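Local coordinates for protein ZmpA Glycopeptidase (Clostridium perfringens, PDB 6XSX) that probably acts as a zinc metallopeptidase of the M60 family that cleaves glycosylated proteins, this chain being its catalytic module, at residues E140-I152 / Q174-T186. Numbering follows the deposited sequence.
Sequences EGAINYPNYIKGI and QLPDVFDVFSDKT
Tyr145 leans over Val178 and ends on Asp180. Its CG sits between the backbone N and the carbonyl carbon (chi1 79°), which brings the ring beside Val178: CB and CG lie near the CG1 methyl, and CD2 comes closest, 3.7 Å from Val178 CG1. Further out, CE2 and CZ pass the carboxylate of Asp180, whose plane stands at 90° to the ring. At the tip, OH gives a short 2.5 Å hydrogen bond to Asp180 OD2, entering on the anti side, 28° out of the carboxylate plane; the same OH also meets the ring edge of Phe182. Tyr121 is a second partner of OD2, and Asn189 binds OD1, so the buried carboxylate is gripped on both oxygens.

The backbones run parallel, starting with a weak bond from Asp180 N to Pro146 O. Tyr148 then bonds twice to the same strand, through its N to Asp180 O (2.9 Å) and its O to Phe182 N (2.8 Å), flanking its bridge partner Val181, before Lys150 N closes on Phe182 O. Lys150 NZ pairs chiefly with Asp214 of helix 206-224 and only at long range with Asp184 OD2. Helix 155-171 links the two strands in a beta-alpha-beta crossover within the module's mixed sheet.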
ATOM      1  N   GLU A 140      28.337  25.023   2.321  1.00 21.92           N
ATOM      2  CA  GLU A 140      29.771  24.876   2.120  1.00 21.77           C
ATOM      3  C   GLU A 140      30.299  23.722   2.970  1.00 21.06           C
ATOM      4  O   GLU A 140      29.895  23.554   4.121  1.00 20.51           O
ATOM      5  CB  GLU A 140      30.504  26.134   2.597  1.00 23.31           C
ATOM      6  CG  GLU A 140      30.313  27.364   1.734  1.00 25.73           C
ATOM      7  CD  GLU A 140      31.130  28.574   2.183  1.00 27.65           C
ATOM      8  OE1 GLU A 140      31.790  28.499   3.257  1.00 28.07           O
ATOM      9  OE2 GLU A 140      31.101  29.601   1.472  1.00 28.34           O
ATOM     10  N   GLY A 141      31.229  22.949   2.396  1.00 21.39           N
ATOM     11  CA  GLY A 141      32.066  22.024   3.146  1.00 21.35           C
ATOM     12  C   GLY A 141      31.581  20.577   3.060  1.00 22.98           C
ATOM     13  O   GLY A 141      32.133  19.697   3.725  1.00 22.27           O
ATOM     14  N   ALA A 142      30.551  20.330   2.237  1.00 22.56           N
ATOM     15  CA  ALA A 142      29.985  18.994   2.134  1.00 25.62           C
ATOM     16  C   ALA A 142      30.484  18.313   0.858  1.00 27.15           C
ATOM     17  O   ALA A 142      31.067  18.959  -0.002  1.00 27.11           O
ATOM     18  CB  ALA A 142      28.475  19.046   2.217  1.00 23.26           C
ATOM     19  N   ILE A 143      30.229  17.004   0.741  1.00 29.15           N
ATOM     20  CA  ILE A 143      30.680  16.203  -0.389  1.00 29.46           C
ATOM     21  C   ILE A 143      29.448  15.825  -1.207  1.00 27.19           C
ATOM     22  O   ILE A 143      28.416  15.513  -0.629  1.00 27.71           O
ATOM     23  CB  ILE A 143      31.394  14.930   0.125  1.00 30.73           C
ATOM     24  CG1 ILE A 143      32.437  15.237   1.206  1.00 35.30           C
ATOM     25  CG2 ILE A 143      31.986  14.117  -1.016  1.00 31.06           C
ATOM     26  CD1 ILE A 143      31.854  15.407   2.604  1.00 37.12           C
ATOM     27  N   ASN A 144      29.574  15.802  -2.540  1.00 26.11           N
ATOM     28  CA  ASN A 144      28.503  15.334  -3.409  1.00 25.16           C
ATOM     29  C   ASN A 144      28.380  13.817  -3.322  1.00 23.63           C
ATOM     30  O   ASN A 144      29.379  13.111  -3.428  1.00 25.46           O
ATOM     31  CB  ASN A 144      28.726  15.736  -4.866  1.00 26.88           C
ATOM     32  CG  ASN A 144      28.771  17.237  -5.039  1.00 30.43           C
ATOM     33  OD1 ASN A 144      27.746  17.865  -5.274  1.00 32.84           O
ATOM     34  ND2 ASN A 144      29.950  17.819  -4.883  1.00 33.49           N
ATOM     35  N   TYR A 145      27.153  13.327  -3.106  1.00 20.26           N
ATOM     36  CA  TYR A 145      26.884  11.898  -3.169  1.00 19.28           C
ATOM     37  C   TYR A 145      25.995  11.645  -4.383  1.00 18.46           C
ATOM     38  O   TYR A 145      25.290  12.551  -4.813  1.00 19.46           O
ATOM     39  CB  TYR A 145      26.248  11.388  -1.866  1.00 18.07           C
ATOM     40  CG  TYR A 145      24.775  11.679  -1.724  1.00 17.09           C
ATOM     41  CD1 TYR A 145      24.349  12.885  -1.190  1.00 17.27           C
ATOM     42  CD2 TYR A 145      23.803  10.761  -2.110  1.00 16.66           C
ATOM     43  CE1 TYR A 145      23.002  13.186  -1.061  1.00 16.94           C
ATOM     44  CE2 TYR A 145      22.448  11.057  -2.008  1.00 16.52           C
ATOM     45  CZ  TYR A 145      22.047  12.275  -1.478  1.00 16.98           C
ATOM     46  OH  TYR A 145      20.731  12.604  -1.320  1.00 17.11           O
ATOM     47  N   PRO A 146      25.973  10.426  -4.969  1.00 17.60           N
ATOM     48  CA  PRO A 146      25.195  10.183  -6.187  1.00 17.22           C
ATOM     49  C   PRO A 146      23.690  10.103  -5.947  1.00 17.32           C
ATOM     50  O   PRO A 146      23.214   9.456  -5.011  1.00 16.11           O
ATOM     51  CB  PRO A 146      25.718   8.849  -6.723  1.00 17.72           C
ATOM     52  CG  PRO A 146      26.296   8.155  -5.497  1.00 18.34           C
ATOM     53  CD  PRO A 146      26.731   9.248  -4.536  1.00 17.64           C
ATOM     54  N   ASN A 147      22.955  10.800  -6.810  1.00 16.65           N
ATOM     55  CA  ASN A 147      21.520  10.942  -6.666  1.00 17.47           C
ATOM     56  C   ASN A 147      20.948  11.220  -8.050  1.00 17.70           C
ATOM     57  O   ASN A 147      21.610  11.845  -8.869  1.00 18.75           O
ATOM     58  CB  ASN A 147      21.154  12.075  -5.692  1.00 16.68           C
ATOM     59  CG  ASN A 147      21.613  13.430  -6.186  1.00 16.89           C
ATOM     60  OD1 ASN A 147      22.782  13.798  -6.044  1.00 17.95           O
ATOM     61  ND2 ASN A 147      20.713  14.159  -6.819  1.00 16.38           N
ATOM     62  N   TYR A 148      19.722  10.748  -8.294  1.00 18.58           N
ATOM     63  CA  TYR A 148      19.012  11.061  -9.520  1.00 18.73           C
ATOM     64  C   TYR A 148      17.783  11.889  -9.167  1.00 19.07           C
ATOM     65  O   TYR A 148      17.002  11.495  -8.300  1.00 18.20           O
ATOM     66  CB  TYR A 148      18.584   9.776 -10.237  1.00 18.97           C
ATOM     67  CG  TYR A 148      17.710  10.000 -11.442  1.00 20.29           C
ATOM     68  CD1 TYR A 148      18.259  10.072 -12.717  1.00 20.00           C
ATOM     69  CD2 TYR A 148      16.332  10.138 -11.314  1.00 20.47           C
ATOM     70  CE1 TYR A 148      17.458  10.268 -13.831  1.00 20.28           C
ATOM     71  CE2 TYR A 148      15.517  10.328 -12.420  1.00 20.61           C
ATOM     72  CZ  TYR A 148      16.087  10.403 -13.680  1.00 20.99           C
ATOM     73  OH  TYR A 148      15.295  10.605 -14.774  1.00 21.23           O
ATOM     74  N   ILE A 149      17.619  13.023  -9.861  1.00 18.91           N
ATOM     75  CA  ILE A 149      16.455  13.869  -9.661  1.00 19.05           C
ATOM     76  C   ILE A 149      15.675  13.921 -10.971  1.00 19.18           C
ATOM     77  O   ILE A 149      16.168  14.450 -11.967  1.00 19.43           O
ATOM     78  CB  ILE A 149      16.835  15.277  -9.162  1.00 18.88           C
ATOM     79  CG1 ILE A 149      17.648  15.210  -7.864  1.00 19.28           C
ATOM     80  CG2 ILE A 149      15.569  16.107  -9.001  1.00 19.21           C
ATOM     81  CD1 ILE A 149      18.220  16.536  -7.399  1.00 19.88           C
ATOM     82  N   LYS A 150      14.460  13.363 -10.939  1.00 18.81           N
ATOM     83  CA  LYS A 150      13.613  13.307 -12.112  1.00 19.83           C
ATOM     84  C   LYS A 150      13.373  14.735 -12.589  1.00 21.55           C
ATOM     85  O   LYS A 150      13.060  15.615 -11.784  1.00 22.64           O
ATOM     86  CB  LYS A 150      12.322  12.546 -11.794  1.00 20.27           C
ATOM     87  CG  LYS A 150      11.187  12.692 -12.801  1.00 19.58           C
ATOM     88  CD  LYS A 150      10.009  11.786 -12.481  1.00 19.37           C
ATOM     89  CE  LYS A 150       8.841  11.939 -13.440  1.00 18.75           C
ATOM     90  NZ  LYS A 150       7.805  10.905 -13.185  1.00 17.96           N
ATOM     91  N   GLY A 151      13.569  14.945 -13.895  1.00 21.42           N
ATOM     92  CA  GLY A 151      13.326  16.230 -14.522  1.00 22.71           C
ATOM     93  C   GLY A 151      14.598  17.068 -14.595  1.00 24.10           C
ATOM     94  O   GLY A 151      14.609  18.123 -15.210  1.00 28.17           O
ATOM     95  N   ILE A 152      15.677  16.580 -13.979  1.00 24.47           N
ATOM     96  CA  ILE A 152      16.927  17.318 -13.960  1.00 23.81           C
ATOM     97  C   ILE A 152      18.047  16.459 -14.547  1.00 23.85           C
ATOM     98  O   ILE A 152      18.832  16.940 -15.351  1.00 23.81           O
ATOM     99  CB  ILE A 152      17.248  17.768 -12.521  1.00 23.85           C
ATOM    100  CG1 ILE A 152      16.292  18.868 -12.052  1.00 23.99           C
ATOM    101  CG2 ILE A 152      18.714  18.168 -12.371  1.00 23.48           C
ATOM    102  CD1 ILE A 152      16.512  19.293 -10.622  1.00 26.65           C
ATOM    103  N   GLN A 174      34.742   6.373   5.804  1.00 23.67           N
ATOM    104  CA  GLN A 174      33.986   7.189   6.747  1.00 24.17           C
ATOM    105  C   GLN A 174      32.813   7.877   6.047  1.00 23.39           C
ATOM    106  O   GLN A 174      31.945   8.430   6.730  1.00 22.19           O
ATOM    107  CB  GLN A 174      34.836   8.318   7.342  1.00 26.55           C
ATOM    108  CG  GLN A 174      35.881   7.900   8.370  1.00 30.70           C
ATOM    109  CD  GLN A 174      36.790   9.056   8.745  1.00 35.55           C
ATOM    110  OE1 GLN A 174      36.906  10.063   8.032  1.00 34.92           O
ATOM    111  NE2 GLN A 174      37.471   8.918   9.875  1.00 35.95           N
ATOM    112  N   LEU A 175      32.835   7.920   4.701  1.00 21.42           N
ATOM    113  CA  LEU A 175      31.751   8.509   3.916  1.00 21.61           C
ATOM    114  C   LEU A 175      30.517   7.607   3.963  1.00 20.49           C
ATOM    115  O   LEU A 175      30.653   6.397   4.094  1.00 21.00           O
ATOM    116  CB  LEU A 175      32.200   8.678   2.459  1.00 21.22           C
ATOM    117  CG  LEU A 175      33.160   9.832   2.175  1.00 21.53           C
ATOM    118  CD1 LEU A 175      33.674   9.741   0.746  1.00 22.14           C
ATOM    119  CD2 LEU A 175      32.484  11.178   2.396  1.00 21.08           C
ATOM    120  N   PRO A 176      29.273   8.135   3.807  1.00 20.31           N
ATOM    121  CA  PRO A 176      28.084   7.280   3.796  1.00 18.78           C
ATOM    122  C   PRO A 176      27.980   6.511   2.475  1.00 18.48           C
ATOM    123  O   PRO A 176      28.214   7.075   1.407  1.00 18.04           O
ATOM    124  CB  PRO A 176      26.939   8.296   3.904  1.00 18.41           C
ATOM    125  CG  PRO A 176      27.479   9.503   3.177  1.00 18.66           C
ATOM    126  CD  PRO A 176      28.950   9.552   3.565  1.00 18.60           C
ATOM    127  N   ASP A 177      27.637   5.219   2.564  1.00 18.06           N
ATOM    128  CA  ASP A 177      27.336   4.406   1.394  1.00 17.70           C
ATOM    129  C   ASP A 177      25.872   4.659   1.026  1.00 16.99           C
ATOM    130  O   ASP A 177      24.977   4.058   1.618  1.00 16.62           O
ATOM    131  CB  ASP A 177      27.618   2.918   1.670  1.00 18.29           C
ATOM    132  CG  ASP A 177      27.563   2.013   0.439  1.00 18.31           C
ATOM    133  OD1 ASP A 177      27.189   2.505  -0.653  1.00 16.97           O
ATOM    134  OD2 ASP A 177      27.885   0.811   0.578  1.00 18.18           O
ATOM    135  N   VAL A 178      25.633   5.556   0.062  1.00 15.77           N
ATOM    136  CA  VAL A 178      24.280   6.044  -0.171  1.00 16.57           C
ATOM    137  C   VAL A 178      24.078   6.406  -1.641  1.00 17.23           C
ATOM    138  O   VAL A 178      24.955   7.024  -2.243  1.00 17.37           O
ATOM    139  CB  VAL A 178      23.930   7.254   0.724  1.00 16.31           C
ATOM    140  CG1 VAL A 178      24.892   8.422   0.531  1.00 16.00           C
ATOM    141  CG2 VAL A 178      22.504   7.730   0.497  1.00 16.66           C
ATOM    142  N   PHE A 179      22.883   6.066  -2.163  1.00 17.20           N
ATOM    143  CA  PHE A 179      22.371   6.571  -3.432  1.00 18.11           C
ATOM    144  C   PHE A 179      20.881   6.873  -3.296  1.00 18.29           C
ATOM    145  O   PHE A 179      20.125   6.038  -2.788  1.00 18.22           O
ATOM    146  CB  PHE A 179      22.611   5.555  -4.554  1.00 18.29           C
ATOM    147  CG  PHE A 179      21.988   5.928  -5.871  1.00 18.17           C
ATOM    148  CD1 PHE A 179      22.554   6.911  -6.674  1.00 19.03           C
ATOM    149  CD2 PHE A 179      20.830   5.306  -6.309  1.00 17.99           C
ATOM    150  CE1 PHE A 179      21.970   7.263  -7.885  1.00 18.86           C
ATOM    151  CE2 PHE A 179      20.240   5.662  -7.514  1.00 17.71           C
ATOM    152  CZ  PHE A 179      20.818   6.631  -8.306  1.00 18.86           C
ATOM    153  N   ASP A 180      20.465   8.065  -3.757  1.00 17.82           N
ATOM    154  CA  ASP A 180      19.067   8.473  -3.652  1.00 17.74           C
ATOM    155  C   ASP A 180      18.459   8.648  -5.038  1.00 18.17           C
ATOM    156  O   ASP A 180      19.094   9.228  -5.913  1.00 18.43           O
ATOM    157  CB  ASP A 180      18.894   9.785  -2.877  1.00 16.82           C
ATOM    158  CG  ASP A 180      18.976   9.655  -1.362  1.00 16.54           C
ATOM    159  OD1 ASP A 180      18.805   8.533  -0.857  1.00 16.62           O
ATOM    160  OD2 ASP A 180      19.197  10.683  -0.690  1.00 16.10           O
ATOM    161  N   VAL A 181      17.205   8.194  -5.197  1.00 17.86           N
ATOM    162  CA  VAL A 181      16.389   8.555  -6.349  1.00 17.50           C
ATOM    163  C   VAL A 181      15.226   9.424  -5.876  1.00 18.07           C
ATOM    164  O   VAL A 181      14.389   8.962  -5.093  1.00 18.04           O
ATOM    165  CB  VAL A 181      15.832   7.321  -7.087  1.00 16.81           C
ATOM    166  CG1 VAL A 181      15.098   7.724  -8.365  1.00 16.40           C
ATOM    167  CG2 VAL A 181      16.912   6.286  -7.379  1.00 16.64           C
ATOM    168  N   PHE A 182      15.183  10.665  -6.382  1.00 17.79           N
ATOM    169  CA  PHE A 182      14.062  11.570  -6.183  1.00 19.10           C
ATOM    170  C   PHE A 182      13.178  11.563  -7.422  1.00 19.42           C
ATOM    171  O   PHE A 182      13.636  11.890  -8.519  1.00 19.75           O
ATOM    172  CB  PHE A 182      14.547  13.004  -5.952  1.00 19.28           C
ATOM    173  CG  PHE A 182      15.474  13.147  -4.774  1.00 20.00           C
ATOM    174  CD1 PHE A 182      14.995  13.576  -3.549  1.00 19.99           C
ATOM    175  CD2 PHE A 182      16.822  12.832  -4.888  1.00 20.08           C
ATOM    176  CE1 PHE A 182      15.850  13.695  -2.460  1.00 20.75           C
ATOM    177  CE2 PHE A 182      17.676  12.958  -3.800  1.00 20.69           C
ATOM    178  CZ  PHE A 182      17.187  13.388  -2.588  1.00 20.14           C
ATOM    179  N   SER A 183      11.912  11.183  -7.225  1.00 19.66           N
ATOM    180  CA  SER A 183      10.905  11.278  -8.269  1.00 19.30           C
ATOM    181  C   SER A 183      10.095  12.547  -8.022  1.00 19.97           C
ATOM    182  O   SER A 183      10.509  13.381  -7.216  1.00 19.99           O
ATOM    183  CB  SER A 183      10.048  10.037  -8.285  1.00 18.77           C
ATOM    184  OG  SER A 183       9.240   9.961  -7.115  1.00 17.69           O
ATOM    185  N   ASP A 184       8.949  12.703  -8.700  1.00 19.93           N
ATOM    186  CA  ASP A 184       8.095  13.843  -8.399  1.00 20.38           C
ATOM    187  C   ASP A 184       7.587  13.741  -6.963  1.00 20.48           C
ATOM    188  O   ASP A 184       7.537  14.747  -6.247  1.00 19.37           O
ATOM    189  CB  ASP A 184       6.968  14.033  -9.421  1.00 20.96           C
ATOM    190  CG  ASP A 184       7.472  14.420 -10.807  1.00 22.52           C
ATOM    191  OD1 ASP A 184       8.572  15.015 -10.898  1.00 22.30           O
ATOM    192  OD2 ASP A 184       6.775  14.112 -11.786  1.00 23.29           O
ATOM    193  N   LYS A 185       7.254  12.513  -6.541  1.00 20.00           N
ATOM    194  CA  LYS A 185       6.470  12.343  -5.326  1.00 20.24           C
ATOM    195  C   LYS A 185       7.183  11.456  -4.314  1.00 19.06           C
ATOM    196  O   LYS A 185       6.653  11.244  -3.232  1.00 18.51           O
ATOM    197  CB  LYS A 185       5.077  11.772  -5.635  1.00 21.66           C
ATOM    198  CG  LYS A 185       4.168  12.645  -6.502  1.00 23.54           C
ATOM    199  CD  LYS A 185       3.814  14.011  -5.925  1.00 24.68           C
ATOM    200  CE  LYS A 185       2.943  13.942  -4.685  1.00 26.78           C
ATOM    201  NZ  LYS A 185       2.362  15.263  -4.346  1.00 27.24           N
ATOM    202  N   THR A 186       8.358  10.908  -4.660  1.00 19.53           N
ATOM    203  CA  THR A 186       8.970   9.928  -3.772  1.00 18.58           C
ATOM    204  C   THR A 186      10.478  10.106  -3.652  1.00 18.07           C
ATOM    205  O   THR A 186      11.117  10.807  -4.454  1.00 17.84           O
ATOM    206  CB  THR A 186       8.681   8.476  -4.188  1.00 19.52           C
ATOM    207  OG1 THR A 186       9.652   8.106  -5.169  1.00 19.40           O
ATOM    208  CG2 THR A 186       7.276   8.245  -4.709  1.00 19.55           C
TER
HETATM  209  O   HOH W   1      11.035  15.264  -9.831  1.00 24.98           O